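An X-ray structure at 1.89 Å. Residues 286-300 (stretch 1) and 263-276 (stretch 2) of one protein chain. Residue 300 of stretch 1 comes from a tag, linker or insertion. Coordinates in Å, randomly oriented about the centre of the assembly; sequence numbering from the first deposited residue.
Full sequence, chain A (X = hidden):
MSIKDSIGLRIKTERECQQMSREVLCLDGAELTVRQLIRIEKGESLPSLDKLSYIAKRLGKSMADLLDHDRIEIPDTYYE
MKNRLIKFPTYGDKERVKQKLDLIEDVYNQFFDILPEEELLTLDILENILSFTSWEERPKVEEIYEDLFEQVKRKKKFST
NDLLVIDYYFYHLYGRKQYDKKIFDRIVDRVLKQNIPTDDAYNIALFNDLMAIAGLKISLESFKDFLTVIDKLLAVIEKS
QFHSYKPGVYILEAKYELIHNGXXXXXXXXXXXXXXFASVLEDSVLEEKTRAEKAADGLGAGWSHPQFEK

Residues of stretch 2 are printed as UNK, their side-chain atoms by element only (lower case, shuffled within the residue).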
# COMPACT_ATOMS: atom_id res chain seq x y z
N LEU A 286 1.68 10.74 22.52
CA LEU A 286 0.83 9.56 22.36
C LEU A 286 0.15 9.13 23.68
O LEU A 286 -1.01 8.69 23.70
CB LEU A 286 1.68 8.42 21.79
CG LEU A 286 0.98 7.17 21.30
CD1 LEU A 286 -0.21 7.55 20.42
CD2 LEU A 286 1.99 6.33 20.52
N GLU A 287 0.87 9.26 24.79
CA GLU A 287 0.27 8.94 26.10
C GLU A 287 -0.88 9.87 26.45
O GLU A 287 -1.92 9.42 26.94
CB GLU A 287 1.31 8.99 27.21
CG GLU A 287 0.72 8.73 28.59
CD GLU A 287 1.76 8.79 29.70
OE1 GLU A 287 2.94 9.07 29.39
OE2 GLU A 287 1.38 8.55 30.86
N GLU A 288 -0.69 11.16 26.23
CA GLU A 288 -1.77 12.12 26.46
C GLU A 288 -2.95 11.82 25.53
O GLU A 288 -4.09 11.80 25.97
CB GLU A 288 -1.28 13.56 26.23
CG GLU A 288 -0.20 14.02 27.20
CD GLU A 288 0.64 15.17 26.64
OE1 GLU A 288 0.28 15.73 25.57
OE2 GLU A 288 1.68 15.50 27.26
N LYS A 289 -2.66 11.61 24.26
CA LYS A 289 -3.71 11.30 23.28
C LYS A 289 -4.46 10.03 23.69
O LYS A 289 -5.69 9.98 23.66
CB LYS A 289 -3.09 11.13 21.88
CG LYS A 289 -4.08 10.77 20.75
CD LYS A 289 -3.33 10.27 19.49
CE LYS A 289 -3.49 8.75 19.30
NZ LYS A 289 -3.32 7.94 20.57
N THR A 290 -3.72 8.99 24.09
CA THR A 290 -4.33 7.72 24.46
C THR A 290 -5.20 7.85 25.71
O THR A 290 -6.31 7.30 25.77
CB THR A 290 -3.27 6.65 24.71
OG1 THR A 290 -2.60 6.37 23.48
CG2 THR A 290 -3.91 5.35 25.22
N ARG A 291 -4.70 8.60 26.69
CA ARG A 291 -5.42 8.86 27.92
C ARG A 291 -6.71 9.63 27.62
O ARG A 291 -7.75 9.35 28.19
CB ARG A 291 -4.53 9.64 28.91
CG ARG A 291 -4.90 9.49 30.35
CD ARG A 291 -4.00 10.34 31.27
NE ARG A 291 -2.64 9.82 31.36
CZ ARG A 291 -2.32 8.77 32.11
NH1 ARG A 291 -3.27 8.15 32.80
NH2 ARG A 291 -1.06 8.34 32.16
N ALA A 292 -6.63 10.58 26.69
CA ALA A 292 -7.82 11.34 26.31
C ALA A 292 -8.84 10.47 25.59
O ALA A 292 -10.05 10.68 25.72
CB ALA A 292 -7.43 12.50 25.43
N GLU A 293 -8.37 9.49 24.82
CA GLU A 293 -9.28 8.64 24.04
C GLU A 293 -10.03 7.68 24.97
O GLU A 293 -11.22 7.43 24.80
CB GLU A 293 -8.51 7.88 22.97
CG GLU A 293 -9.39 7.06 22.04
CD GLU A 293 -10.10 7.92 20.99
OE1 GLU A 293 -9.80 9.13 20.93
OE2 GLU A 293 -10.93 7.38 20.22
N LYS A 294 -9.30 7.15 25.96
CA LYS A 294 -9.88 6.32 27.01
C LYS A 294 -11.00 7.06 27.72
O LYS A 294 -12.07 6.50 28.01
CB LYS A 294 -8.80 5.90 28.03
CG LYS A 294 -9.33 5.12 29.23
CD LYS A 294 -8.26 4.92 30.32
CE LYS A 294 -8.76 3.97 31.39
NZ LYS A 294 -7.85 3.89 32.59
N ALA A 295 -10.77 8.34 28.00
CA ALA A 295 -11.73 9.14 28.74
C ALA A 295 -12.94 9.48 27.89
O ALA A 295 -14.06 9.51 28.39
CB ALA A 295 -11.08 10.41 29.27
N ALA A 296 -12.71 9.73 26.61
CA ALA A 296 -13.81 10.05 25.70
C ALA A 296 -14.67 8.81 25.43
O ALA A 296 -15.82 8.92 25.02
CB ALA A 296 -13.28 10.62 24.40
N ASP A 297 -14.11 7.62 25.67
CA ASP A 297 -14.89 6.39 25.52
C ASP A 297 -15.57 6.01 26.81
O ASP A 297 -16.17 4.93 26.91
CB ASP A 297 -14.01 5.25 25.01
CG ASP A 297 -14.13 5.06 23.51
OD1 ASP A 297 -15.16 5.52 22.96
OD2 ASP A 297 -13.24 4.45 22.87
N GLY A 298 -15.48 6.90 27.80
CA GLY A 298 -16.28 6.78 29.01
C GLY A 298 -15.70 5.89 30.09
O GLY A 298 -16.39 5.55 31.05
N LEU A 299 -14.44 5.50 29.93
CA LEU A 299 -13.79 4.64 30.91
C LEU A 299 -12.95 5.54 31.83
O LEU A 299 -12.75 6.71 31.52
CB LEU A 299 -12.94 3.58 30.20
CG LEU A 299 -13.78 2.81 29.17
CD1 LEU A 299 -12.92 1.94 28.28
CD2 LEU A 299 -14.86 1.98 29.87
N GLY A 300 -12.47 5.02 32.95
CA GLY A 300 -11.94 5.89 33.99
C GLY A 300 -10.67 6.66 33.64
O GLY A 300 -10.62 7.47 32.70
N UNK A 263 -17.99 -5.06 26.78
CA UNK A 263 -17.18 -5.39 27.94
C UNK A 263 -16.30 -4.22 28.41
O UNK A 263 -15.22 -3.97 27.86
c UNK A 263 -15.65 -7.20 28.88
c UNK A 263 -16.30 -6.61 27.64
n UNK A 263 -15.27 -8.47 28.81
o UNK A 263 -15.50 -6.51 29.89
N UNK A 264 -16.75 -3.51 29.45
CA UNK A 264 -16.06 -2.28 29.87
C UNK A 264 -14.79 -2.56 30.64
O UNK A 264 -13.83 -1.78 30.56
c UNK A 264 -20.14 0.68 30.12
c UNK A 264 -19.18 -0.25 30.83
c UNK A 264 -18.05 -0.71 29.91
n UNK A 264 -20.34 0.28 28.70
c UNK A 264 -16.98 -1.41 30.71
N UNK A 265 -14.78 -3.65 31.42
CA UNK A 265 -13.58 -4.03 32.16
C UNK A 265 -12.43 -4.41 31.23
O UNK A 265 -11.28 -4.03 31.45
c UNK A 265 -11.78 -7.02 35.86
n UNK A 265 -10.72 -7.89 35.23
c UNK A 265 -12.58 -5.79 33.76
c UNK A 265 -12.95 -6.74 34.91
c UNK A 265 -13.85 -5.20 33.11
N UNK A 266 -12.75 -5.19 30.20
CA UNK A 266 -11.74 -5.62 29.23
C UNK A 266 -11.32 -4.42 28.38
O UNK A 266 -10.14 -4.29 28.03
c UNK A 266 -10.18 -8.14 28.56
c UNK A 266 -9.22 -9.05 27.81
c UNK A 266 -11.21 -7.54 27.62
c UNK A 266 -12.27 -6.76 28.36
n UNK A 266 -10.00 -10.08 27.04
N UNK A 267 -12.26 -3.55 28.05
CA UNK A 267 -11.90 -2.37 27.27
C UNK A 267 -10.97 -1.46 28.10
O UNK A 267 -9.99 -0.92 27.57
c UNK A 267 -13.15 -1.62 26.81
N UNK A 268 -11.26 -1.31 29.39
CA UNK A 268 -10.40 -0.54 30.30
C UNK A 268 -9.01 -1.14 30.43
O UNK A 268 -8.01 -0.40 30.44
c UNK A 268 -10.14 0.47 32.61
o UNK A 268 -12.30 0.10 31.62
c UNK A 268 -11.00 -0.45 31.71
N UNK A 269 -8.92 -2.47 30.52
CA UNK A 269 -7.62 -3.14 30.56
C UNK A 269 -6.81 -2.87 29.29
O UNK A 269 -5.61 -2.59 29.36
o UNK A 269 -9.14 -6.91 33.38
c UNK A 269 -7.82 -4.66 30.74
o UNK A 269 -8.68 -7.23 31.25
c UNK A 269 -8.45 -5.02 32.11
c UNK A 269 -8.77 -6.49 32.25
N UNK A 270 -7.47 -2.93 28.14
CA UNK A 270 -6.79 -2.71 26.86
C UNK A 270 -6.34 -1.26 26.68
O UNK A 270 -5.23 -1.01 26.19
c UNK A 270 -7.67 -3.17 25.70
o UNK A 270 -6.88 -5.42 26.00
n UNK A 270 -8.98 -5.17 25.24
c UNK A 270 -7.82 -4.69 25.66
N UNK A 271 -7.17 -0.30 27.10
CA UNK A 271 -6.72 1.10 27.12
C UNK A 271 -5.54 1.28 28.07
O UNK A 271 -4.61 2.04 27.77
c UNK A 271 -9.95 2.36 26.17
c UNK A 271 -7.98 3.47 25.42
c UNK A 271 -8.67 3.99 24.33
o UNK A 271 -10.72 4.21 23.11
c UNK A 271 -7.84 2.06 27.52
c UNK A 271 -8.60 2.63 26.34
c UNK A 271 -10.66 2.88 25.09
c UNK A 271 -10.02 3.69 24.18
N UNK A 272 -5.57 0.59 29.21
CA UNK A 272 -4.47 0.73 30.18
C UNK A 272 -3.17 0.17 29.64
O UNK A 272 -2.09 0.73 29.90
o UNK A 272 -6.17 0.39 33.44
c UNK A 272 -5.71 0.91 32.39
o UNK A 272 -5.95 2.09 32.07
c UNK A 272 -4.81 0.06 31.52
N UNK A 273 -3.25 -0.94 28.91
CA UNK A 273 -2.09 -1.45 28.18
C UNK A 273 -1.55 -0.42 27.19
O UNK A 273 -0.33 -0.22 27.09
c UNK A 273 -2.49 -3.97 28.29
c UNK A 273 -2.43 -2.73 27.42
c UNK A 273 -3.02 -6.44 28.33
c UNK A 273 -2.84 -5.20 27.45
n UNK A 273 -3.65 -7.58 27.61
N UNK A 274 -2.45 0.21 26.42
CA UNK A 274 -2.06 1.29 25.51
C UNK A 274 -1.37 2.45 26.22
O UNK A 274 -0.37 2.99 25.73
c UNK A 274 -3.31 1.81 24.74
N UNK A 275 -1.89 2.84 27.38
CA UNK A 275 -1.33 3.95 28.14
C UNK A 275 0.06 3.56 28.67
O UNK A 275 1.03 4.32 28.54
c UNK A 275 -2.24 4.36 29.33
c UNK A 275 -4.54 5.26 29.87
c UNK A 275 -3.48 5.09 28.82
c UNK A 275 -1.50 5.27 30.27
N UNK A 276 0.14 2.36 29.25
CA UNK A 276 1.41 1.81 29.71
C UNK A 276 2.47 1.81 28.62
O UNK A 276 3.59 2.30 28.84
s UNK A 276 0.31 -1.28 32.34
c UNK A 276 1.92 -1.95 32.69
c UNK A 276 0.68 0.37 31.69
c UNK A 276 1.21 0.39 30.26

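Position 263 precedes the helix and carries two carbons, the second bearing one oxygen and one nitrogen. It does not reach stretch 1, and the amide identifies Asn 263, whose OD1 caps the helix by accepting from the backbone N of residue 266 at 3.1 Å. Position 264 has four carbons in a row ending in nitrogen, and its CB lies 4.1 Å from Leu 299 CD2; it is Lys 264. Position 265 has the same unbranched chain and points away from stretch 1: Lys 265. Position 266 repeats that composition, again without contact, and is Lys 266.

At position 267 a single carbon points toward stretch 1, 3.9 Å from Leu 299 CD1; this is Ala 267. Position 268 has one carbon bearing an oxygen, 3.6 Å from Leu 299 CD2, and a second carbon, 4.0 Å from Lys 294 CE. This is Thr 268, and these atoms are OG1 and CG2; OG1 donates to Lys 264 O at 2.6 Å, which turns the hydroxyl back to its own helix. Position 269 has three carbons, the third carrying two oxygens, and points away: Glu 269, whose OE2 forms a salt bridge with Lys 265 NZ at 2.6 Å, one helical turn back. Position 270 shows two carbons, the second with one oxygen and one nitrogen; it is buried without touching stretch 1 and is Asn 270.

Position 271 holds one carbon, then a six-carbon ring bearing an oxygen. The ring face receives Lys 294, with CA 3.6 Å from the ring centroid and 7° off the normal, and at the ring edge the oxygen lies 2.5 Å from Asp 297 OD2. This is Tyr 271; the first contact is a CH-pi contact, and in the second OH donates a short hydrogen bond. Position 272 has two carbons, the second carrying two oxygens, one of which lies 2.7 Å from Lys 294 NZ; this is Asp 272, and the oxygen is OD1, held in a salt bridge. Its CA-to-CB bond points away, yet the carboxylate comes nearer.

Position 273, four carbons ending in nitrogen, is out of reach and is Lys 273. Position 274 has one carbon, 3.6 Å from Thr 290 CG2, and is Ala 274. Position 275 has four carbons forked at the first, one arm two carbons long. It sits among Glu 287, Thr 290, Arg 291 and Lys 294, with the one-carbon arm over one face of the guanidinium, 3.6 Å from Arg 291 NH2; this is Ile 275, and that arm is CG2. Position 276, two carbons, a sulfur and a terminal carbon, points away and is Met 276.

The two helices run nearly antiparallel, at 166°, with axes 9.1 Å apart at closest approach. Ile 275 and Lys 294 each fit as knobs into holes on the facing helix, and the extended lysine carries its charge across to Asp 272. Beyond the helix end, Leu 299 packs against Ala 267 and Tyr 271, extending the apolar contact into the loop, while Asp 297 anchors the tyrosine hydroxyl.

Stretch 2, residues 263-276: NKKKATENYDKAIM
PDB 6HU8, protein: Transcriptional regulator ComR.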